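Local atomic coordinates of ATP:cob(I)alamin adenosyltransferase, putative (Burkholderia thailandensis, PDB entry 2ZHZ), a protein that probably transfers the adenosyl group of ATP to the cobalt of reduced cobalamin, giving adenosylcobalamin and triphosphate. Residues B[55-60]-B[96-101]. Residues are numbered along the deposited sequence; the frame is centred on the assembly and turned at random.
Sequences PDDVRA and LAHYNG
Tyr99 reaches out from the last turns of helix 86-101 and donates a hydrogen bond from its hydroxyl to Asp57, in the first turn of helix 56-77, with OH and OD2 2.7 Å apart. The donor arrives 43° out of the carboxylate plane, and the two side chains run past each other in opposite directions, which brings OD2 to the edge of the phenol ring, near its plane. The CB of Asp57 points toward the other helix, and CG sits between the backbone N and carbonyl carbon (chi1 60°), which sets OD2 beside the phenol. Packing is closest here, Asp57 OD2 lying 3.1 Å from Tyr99 CE1. On the buried side Val58 adds a light, oblique contact, its CG2 4.3 Å from CE1 of Tyr99, and Val161 and Val165 of helix 147-169 also touch the tyrosine. This is a worked example of how one long polar side chain can span two members of a helix bundle, here the five-helix bundle of PduO-type adenosyltransferases: the axes of segments 56-60 and 96-101 approach to 12.8 Å at 152°, nearly antiparallel. Leu96, about one turn before Tyr99, touches Asp157, a magnesium-binding residue with no ion bound in this chain, and packs on ATP-binding Arg11 of a second subunit. Toward solvent the contact is looser and depends on water. His98 NE2 lies 4.5 Å from Asp57 OD2, and a water between them, 2.6 Å from OD2 and 2.7 Å from NE2, donates to the carboxylate. OD2 thus accepts two bonds, while the exposed imidazole stands edge-on over one face of the phenol ring, pointing His98 CD2 at the centre of the Tyr99 ring, 3.4 Å above its plane.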
loop_
_atom_site.group_PDB
_atom_site.type_symbol
_atom_site.label_atom_id
_atom_site.label_comp_id
_atom_site.label_asym_id
_atom_site.label_seq_id
_atom_site.Cartn_x
_atom_site.Cartn_y
_atom_site.Cartn_z
ATOM N N PRO B 55 -22.135 -2.631 -6.817
ATOM C CA PRO B 55 -23.550 -2.876 -6.527
ATOM C C PRO B 55 -23.883 -1.896 -5.402
ATOM O O PRO B 55 -23.034 -1.626 -4.553
ATOM C CB PRO B 55 -23.559 -4.324 -6.043
ATOM C CG PRO B 55 -22.390 -4.938 -6.761
ATOM C CD PRO B 55 -21.341 -3.859 -6.641
ATOM N N ASP B 56 -25.101 -1.363 -5.394
ATOM C CA ASP B 56 -25.499 -0.402 -4.370
ATOM C C ASP B 56 -25.252 -0.856 -2.937
ATOM O O ASP B 56 -24.791 -0.074 -2.106
ATOM C CB ASP B 56 -26.975 -0.036 -4.543
ATOM C CG ASP B 56 -27.215 0.843 -5.753
ATOM O OD1 ASP B 56 -28.387 1.005 -6.152
ATOM O OD2 ASP B 56 -26.230 1.378 -6.304
ATOM N N ASP B 57 -25.556 -2.115 -2.643
ATOM C CA ASP B 57 -25.364 -2.635 -1.295
ATOM C C ASP B 57 -23.883 -2.703 -0.921
ATOM O O ASP B 57 -23.510 -2.376 0.204
ATOM C CB ASP B 57 -26.015 -4.017 -1.162
ATOM C CG ASP B 57 -25.431 -5.037 -2.119
ATOM O OD1 ASP B 57 -25.336 -4.742 -3.326
ATOM O OD2 ASP B 57 -25.074 -6.142 -1.665
ATOM N N VAL B 58 -23.045 -3.126 -1.861
ATOM C CA VAL B 58 -21.611 -3.212 -1.604
ATOM C C VAL B 58 -21.048 -1.816 -1.342
ATOM O O VAL B 58 -20.210 -1.636 -0.458
ATOM C CB VAL B 58 -20.862 -3.855 -2.796
ATOM C CG1 VAL B 58 -19.349 -3.787 -2.565
ATOM C CG2 VAL B 58 -21.296 -5.307 -2.953
ATOM N N ARG B 59 -21.513 -0.832 -2.109
ATOM C CA ARG B 59 -21.064 0.545 -1.942
ATOM C C ARG B 59 -21.475 1.055 -0.566
ATOM O O ARG B 59 -20.704 1.730 0.119
ATOM C CB ARG B 59 -21.673 1.445 -3.024
ATOM C CG ARG B 59 -21.372 2.933 -2.845
ATOM C CD ARG B 59 -21.891 3.753 -4.021
ATOM N NE ARG B 59 -21.269 3.337 -5.277
ATOM C CZ ARG B 59 -19.993 3.554 -5.584
ATOM N NH1 ARG B 59 -19.203 4.194 -4.730
ATOM N NH2 ARG B 59 -19.506 3.115 -6.735
ATOM N N ALA B 60 -22.697 0.721 -0.162
ATOM C CA ALA B 60 -23.209 1.148 1.130
ATOM C C ALA B 60 -22.366 0.601 2.274
ATOM O O ALA B 60 -22.044 1.324 3.215
ATOM C CB ALA B 60 -24.663 0.705 1.288
ATOM N N LEU B 96 -20.713 -10.277 6.735
ATOM C CA LEU B 96 -20.041 -11.523 6.392
ATOM C C LEU B 96 -21.069 -12.624 6.159
ATOM O O LEU B 96 -21.020 -13.324 5.150
ATOM C CB LEU B 96 -19.085 -11.946 7.510
ATOM C CG LEU B 96 -17.687 -11.326 7.470
ATOM C CD1 LEU B 96 -16.963 -11.585 8.778
ATOM C CD2 LEU B 96 -16.907 -11.918 6.299
ATOM N N ALA B 97 -21.999 -12.778 7.100
ATOM C CA ALA B 97 -23.030 -13.804 6.973
ATOM C C ALA B 97 -23.907 -13.504 5.763
ATOM O O ALA B 97 -24.261 -14.403 4.997
ATOM C CB ALA B 97 -23.880 -13.857 8.248
ATOM N N HIS B 98 -24.244 -12.231 5.589
ATOM C CA HIS B 98 -25.082 -11.797 4.479
ATOM C C HIS B 98 -24.509 -12.184 3.115
ATOM O O HIS B 98 -25.188 -12.804 2.298
ATOM C CB HIS B 98 -25.274 -10.278 4.530
ATOM C CG HIS B 98 -26.030 -9.726 3.363
ATOM N ND1 HIS B 98 -27.404 -9.782 3.271
ATOM C CD2 HIS B 98 -25.602 -9.141 2.219
ATOM C CE1 HIS B 98 -27.790 -9.258 2.122
ATOM N NE2 HIS B 98 -26.715 -8.862 1.464
ATOM N N TYR B 99 -23.256 -11.817 2.865
ATOM C CA TYR B 99 -22.637 -12.117 1.580
ATOM C C TYR B 99 -22.199 -13.570 1.392
ATOM O O TYR B 99 -22.344 -14.126 0.302
ATOM C CB TYR B 99 -21.475 -11.146 1.339
ATOM C CG TYR B 99 -21.961 -9.731 1.108
ATOM C CD1 TYR B 99 -22.630 -9.391 -0.067
ATOM C CD2 TYR B 99 -21.820 -8.750 2.092
ATOM C CE1 TYR B 99 -23.149 -8.111 -0.262
ATOM C CE2 TYR B 99 -22.342 -7.463 1.909
ATOM C CZ TYR B 99 -23.006 -7.154 0.730
ATOM O OH TYR B 99 -23.540 -5.896 0.541
ATOM N N ASN B 100 -21.676 -14.189 2.443
ATOM C CA ASN B 100 -21.252 -15.586 2.353
ATOM C C ASN B 100 -22.448 -16.497 2.085
ATOM O O ASN B 100 -22.334 -17.501 1.381
ATOM C CB ASN B 100 -20.572 -16.021 3.651
ATOM C CG ASN B 100 -19.064 -15.961 3.572
ATOM O OD1 ASN B 100 -18.390 -15.783 4.590
ATOM N ND2 ASN B 100 -18.521 -16.131 2.365
ATOM N N GLY B 101 -23.598 -16.143 2.653
ATOM C CA GLY B 101 -24.785 -16.954 2.462
ATOM C C GLY B 101 -25.251 -16.994 1.016
ATOM O O GLY B 101 -25.880 -17.961 0.588
HETATM O O HOH W 1 -26.585 -8.213 -1.128
#